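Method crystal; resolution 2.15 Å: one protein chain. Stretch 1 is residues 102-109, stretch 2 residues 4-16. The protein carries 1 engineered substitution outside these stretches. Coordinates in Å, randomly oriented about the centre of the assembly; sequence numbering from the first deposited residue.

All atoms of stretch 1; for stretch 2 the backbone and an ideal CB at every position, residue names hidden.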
# COMPACT_ATOMS: atom_id res chain seq x y z
N PHE A 102 2.38 8.57 -6.17
CA PHE A 102 2.53 9.95 -6.68
C PHE A 102 1.46 10.38 -7.70
O PHE A 102 0.83 11.41 -7.51
CB PHE A 102 3.94 10.19 -7.24
CG PHE A 102 4.28 11.66 -7.35
CD1 PHE A 102 4.58 12.41 -6.22
CD2 PHE A 102 4.30 12.30 -8.59
CE1 PHE A 102 4.88 13.77 -6.32
CE2 PHE A 102 4.61 13.66 -8.69
CZ PHE A 102 4.89 14.38 -7.55
N TYR A 103 1.27 9.60 -8.77
CA TYR A 103 0.30 9.89 -9.84
C TYR A 103 -1.01 9.14 -9.64
O TYR A 103 -1.52 8.49 -10.56
CB TYR A 103 0.91 9.63 -11.22
CG TYR A 103 2.11 10.51 -11.51
CD1 TYR A 103 1.95 11.84 -11.88
CD2 TYR A 103 3.41 9.99 -11.46
CE1 TYR A 103 3.05 12.64 -12.18
CE2 TYR A 103 4.51 10.78 -11.78
CZ TYR A 103 4.33 12.11 -12.12
OH TYR A 103 5.40 12.92 -12.42
N SER A 104 -1.54 9.25 -8.42
CA SER A 104 -2.78 8.64 -7.98
C SER A 104 -3.17 9.27 -6.65
O SER A 104 -2.31 9.45 -5.76
CB SER A 104 -2.62 7.13 -7.81
OG SER A 104 -3.81 6.57 -7.30
N TYR A 105 -4.47 9.61 -6.51
CA TYR A 105 -4.97 10.21 -5.27
C TYR A 105 -4.89 9.25 -4.09
O TYR A 105 -4.23 9.57 -3.10
CB TYR A 105 -6.39 10.76 -5.43
CG TYR A 105 -6.80 11.53 -4.21
CD1 TYR A 105 -6.29 12.81 -3.97
CD2 TYR A 105 -7.63 10.97 -3.24
CE1 TYR A 105 -6.60 13.51 -2.80
CE2 TYR A 105 -7.95 11.66 -2.08
CZ TYR A 105 -7.44 12.93 -1.86
OH TYR A 105 -7.79 13.62 -0.72
N GLN A 106 -5.53 8.09 -4.19
CA GLN A 106 -5.50 7.10 -3.12
C GLN A 106 -4.30 6.20 -3.24
O GLN A 106 -3.90 5.56 -2.27
CB GLN A 106 -6.78 6.24 -3.14
CG GLN A 106 -8.08 7.01 -2.85
CD GLN A 106 -9.29 6.11 -2.94
OE1 GLN A 106 -9.41 5.10 -2.24
NE2 GLN A 106 -10.18 6.42 -3.86
N GLY A 107 -3.73 6.13 -4.44
CA GLY A 107 -2.61 5.23 -4.70
C GLY A 107 -3.14 3.90 -5.18
O GLY A 107 -4.36 3.65 -5.14
N PHE A 108 -2.25 3.04 -5.67
CA PHE A 108 -2.67 1.72 -6.14
C PHE A 108 -1.55 0.70 -6.08
O PHE A 108 -0.39 1.04 -6.32
CB PHE A 108 -3.34 1.76 -7.55
CG PHE A 108 -2.53 2.39 -8.66
CD1 PHE A 108 -1.54 1.67 -9.32
CD2 PHE A 108 -2.78 3.70 -9.07
CE1 PHE A 108 -0.80 2.25 -10.35
CE2 PHE A 108 -2.02 4.29 -10.08
CZ PHE A 108 -1.04 3.56 -10.73
N THR A 109 -1.91 -0.56 -5.85
CA THR A 109 -0.94 -1.65 -5.86
C THR A 109 -0.50 -1.94 -7.29
O THR A 109 -1.33 -2.10 -8.19
CB THR A 109 -1.52 -2.87 -5.17
OG1 THR A 109 -2.05 -2.45 -3.91
CG2 THR A 109 -0.46 -3.96 -4.96
N UNK A 4 -0.20 6.31 -17.43
CA UNK A 4 -1.22 6.27 -16.39
C UNK A 4 -2.00 4.95 -16.36
O UNK A 4 -2.95 4.79 -17.12
CB UNK A 4 -2.19 7.43 -16.59
N UNK A 5 -1.65 3.98 -15.47
CA UNK A 5 -2.38 2.69 -15.46
C UNK A 5 -3.89 2.80 -15.24
O UNK A 5 -4.62 2.00 -15.82
CB UNK A 5 -1.80 1.79 -14.37
N UNK A 6 -4.36 3.81 -14.48
CA UNK A 6 -5.78 4.07 -14.18
C UNK A 6 -6.69 4.06 -15.40
O UNK A 6 -7.84 3.62 -15.30
CB UNK A 6 -5.91 5.42 -13.48
N UNK A 7 -6.18 4.54 -16.55
CA UNK A 7 -6.92 4.60 -17.81
C UNK A 7 -7.23 3.19 -18.38
O UNK A 7 -8.15 3.05 -19.18
CB UNK A 7 -6.12 5.41 -18.83
N UNK A 8 -6.49 2.16 -17.92
CA UNK A 8 -6.68 0.75 -18.30
C UNK A 8 -7.61 0.08 -17.27
O UNK A 8 -7.93 -1.10 -17.42
CB UNK A 8 -5.34 0.02 -18.38
N UNK A 9 -8.00 0.80 -16.18
CA UNK A 9 -8.85 0.19 -15.15
C UNK A 9 -10.23 -0.13 -15.70
O UNK A 9 -10.79 0.68 -16.45
CB UNK A 9 -8.97 1.12 -13.94
N UNK A 10 -10.75 -1.33 -15.39
CA UNK A 10 -12.07 -1.79 -15.83
C UNK A 10 -13.14 -0.98 -15.08
O UNK A 10 -14.21 -0.70 -15.62
CB UNK A 10 -12.24 -3.29 -15.58
N UNK A 11 -12.78 -0.55 -13.86
CA UNK A 11 -13.60 0.27 -12.99
C UNK A 11 -12.80 1.55 -12.62
O UNK A 11 -11.72 1.43 -12.04
CB UNK A 11 -14.01 -0.51 -11.74
N UNK A 12 -13.28 2.76 -12.98
CA UNK A 12 -12.56 3.99 -12.57
C UNK A 12 -12.62 4.20 -11.04
O UNK A 12 -13.55 3.71 -10.40
CB UNK A 12 -13.15 5.21 -13.28
N UNK A 13 -11.60 4.87 -10.45
CA UNK A 13 -11.52 5.03 -8.99
C UNK A 13 -12.40 6.20 -8.50
O UNK A 13 -12.40 7.28 -9.10
CB UNK A 13 -10.07 5.26 -8.57
N UNK A 14 -13.17 5.97 -7.41
CA UNK A 14 -14.02 7.00 -6.81
C UNK A 14 -13.20 7.73 -5.75
O UNK A 14 -12.97 7.17 -4.69
CB UNK A 14 -15.29 6.40 -6.21
N UNK A 15 -12.77 8.98 -6.04
CA UNK A 15 -11.96 9.78 -5.11
C UNK A 15 -12.75 10.76 -4.24
O UNK A 15 -12.13 11.58 -3.56
CB UNK A 15 -10.92 10.57 -5.91
N UNK A 16 -14.09 10.69 -4.25
CA UNK A 16 -14.91 11.65 -3.49
C UNK A 16 -14.78 11.49 -1.97
O UNK A 16 -14.41 10.41 -1.50
CB UNK A 16 -16.38 11.50 -3.89

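At position 4 CA-to-CB points sideways to stretch 1, and no atom of that stretch lies within 5.5 Å of the ideal CB. A short side chain would stop well before Tyr103, whereas a long one, preferably a donor in view of the carbonyl of Tyr103, could reach it. The residue is Arg4, whose long chain, bent at chi3 (p), brings NH1 to 3.9 Å from Tyr103 CB and NH2 to 3.7 Å from Tyr103 O.

Position 5 points toward stretch 1, its ideal CB 4.1 Å from Phe108 CZ. Phi near -57° opens a 3-10 segment and permits proline, though a small or medium apolar group would also suit the aromatic surface. Pro5 is found, its CG packing 3.8 Å from Phe108 CZ.

Position 6 points sideways, with its ideal CB 5.3 Å from Phe108 CE2. The carbonyl of Tyr103 lies farther on, inviting a long donor such as lysine, arginine or glutamine. Gln6 fills the site: NE2 gives a weak hydrogen bond to Tyr103 O (2.8 Å, 127° at the hydrogen), while OE1 lies 3.7 Å from Phe108 CE2. A water donates to both Gln6 OE1 and Tyr103 O, at 2.7 Å each.

Positions 7 and 8 are out of reach and stretch 1 sets no preference there; they are Leu7 and Thr8, the latter closing the turn through OG1 to Pro5 O (2.7 Å).

Position 9 points toward stretch 1 from a distance. Only a large side chain would span the gap to the Phe108 ring, and an aromatic or a long aliphatic would suit. Phe9 presents its ring edge to the face of Phe108, with CZ 4.1 Å from Phe108 CG and the planes at 86°.

Positions 10, 11 and 12 are little constrained by stretch 1: Glu10, His11 and Pro12.

Position 13 points toward Gln106, its ideal CB 4.9 Å from NE2, leaving room for a compact side chain, apolar or polar. Val13 places CG1 3.3 Å from Gln106 NE2.

Position 14 points away, so many side chains would serve; Asp14 OD1 accepts from the backbone N of position 16 (3.1 Å).

At position 15 CA-to-CB runs sideways, with the ideal CB 4.3 Å from Tyr105 CD2 and 4.7 Å from Gln106 NE2. That amide favours a short acceptor: asparagine, aspartate or serine. Asn15 OD1 accepts from Gln106 NE2 (3.1 Å, 163°) and from a water that also binds Gln106 N, while ND2 lies 3.7 Å from Tyr105 CB.

Position 16 points away, again without preference; Ser16 OG is hydrogen-bonded to Asp14 OD1 (2.9 Å).

Stretch 2, residues 4-16: RPQLTFEHPVDNS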
# COMPACT_ATOMS: atom_id res chain seq x y z
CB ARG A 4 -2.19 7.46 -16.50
CG ARG A 4 -1.53 8.81 -16.26
CD ARG A 4 -2.54 9.94 -16.18
NE ARG A 4 -3.37 9.89 -14.97
CZ ARG A 4 -3.03 10.38 -13.78
NH1 ARG A 4 -1.84 10.95 -13.60
NH2 ARG A 4 -3.88 10.33 -12.77
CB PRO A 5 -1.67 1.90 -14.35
CG PRO A 5 -0.29 2.47 -14.31
CD PRO A 5 -0.52 3.95 -14.52
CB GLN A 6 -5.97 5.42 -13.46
CG GLN A 6 -5.13 5.56 -12.21
CD GLN A 6 -3.90 6.38 -12.49
OE1 GLN A 6 -2.99 5.96 -13.20
NE2 GLN A 6 -3.84 7.54 -11.88
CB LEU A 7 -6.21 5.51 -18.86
CG LEU A 7 -5.75 6.94 -18.42
CD1 LEU A 7 -5.42 7.80 -19.63
CD2 LEU A 7 -6.80 7.69 -17.56
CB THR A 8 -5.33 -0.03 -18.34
OG1 THR A 8 -4.94 -0.41 -17.01
CG2 THR A 8 -4.21 0.72 -19.05
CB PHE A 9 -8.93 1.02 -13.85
CG PHE A 9 -7.67 1.14 -13.01
CD1 PHE A 9 -6.50 0.47 -13.37
CD2 PHE A 9 -7.65 1.94 -11.86
CE1 PHE A 9 -5.32 0.62 -12.61
CE2 PHE A 9 -6.49 2.06 -11.09
CZ PHE A 9 -5.33 1.39 -11.47
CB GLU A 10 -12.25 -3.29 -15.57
CG GLU A 10 -11.31 -4.19 -16.37
CD GLU A 10 -11.55 -4.27 -17.86
OE1 GLU A 10 -12.62 -4.78 -18.27
OE2 GLU A 10 -10.65 -3.86 -18.63
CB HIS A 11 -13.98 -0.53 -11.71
CG HIS A 11 -14.40 -1.95 -11.94
ND1 HIS A 11 -13.47 -2.94 -12.27
CD2 HIS A 11 -15.63 -2.53 -11.84
CE1 HIS A 11 -14.16 -4.07 -12.36
NE2 HIS A 11 -15.46 -3.87 -12.11
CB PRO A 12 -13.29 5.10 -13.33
CG PRO A 12 -14.66 4.58 -13.53
CD PRO A 12 -14.55 3.08 -13.66
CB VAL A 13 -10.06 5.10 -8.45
CG1 VAL A 13 -10.03 5.07 -6.92
CG2 VAL A 13 -9.20 3.96 -9.00
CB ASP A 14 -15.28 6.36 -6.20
CG ASP A 14 -16.35 7.31 -5.69
OD1 ASP A 14 -16.00 8.38 -5.13
OD2 ASP A 14 -17.54 6.95 -5.76
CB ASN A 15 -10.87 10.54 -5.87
CG ASN A 15 -9.80 9.67 -6.44
OD1 ASN A 15 -9.45 8.61 -5.91
ND2 ASN A 15 -9.30 10.09 -7.58
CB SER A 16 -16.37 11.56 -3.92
OG SER A 16 -17.02 10.43 -3.38
O HOH W 1 -0.57 6.74 -12.44
O HOH W 2 -7.36 7.02 -6.46
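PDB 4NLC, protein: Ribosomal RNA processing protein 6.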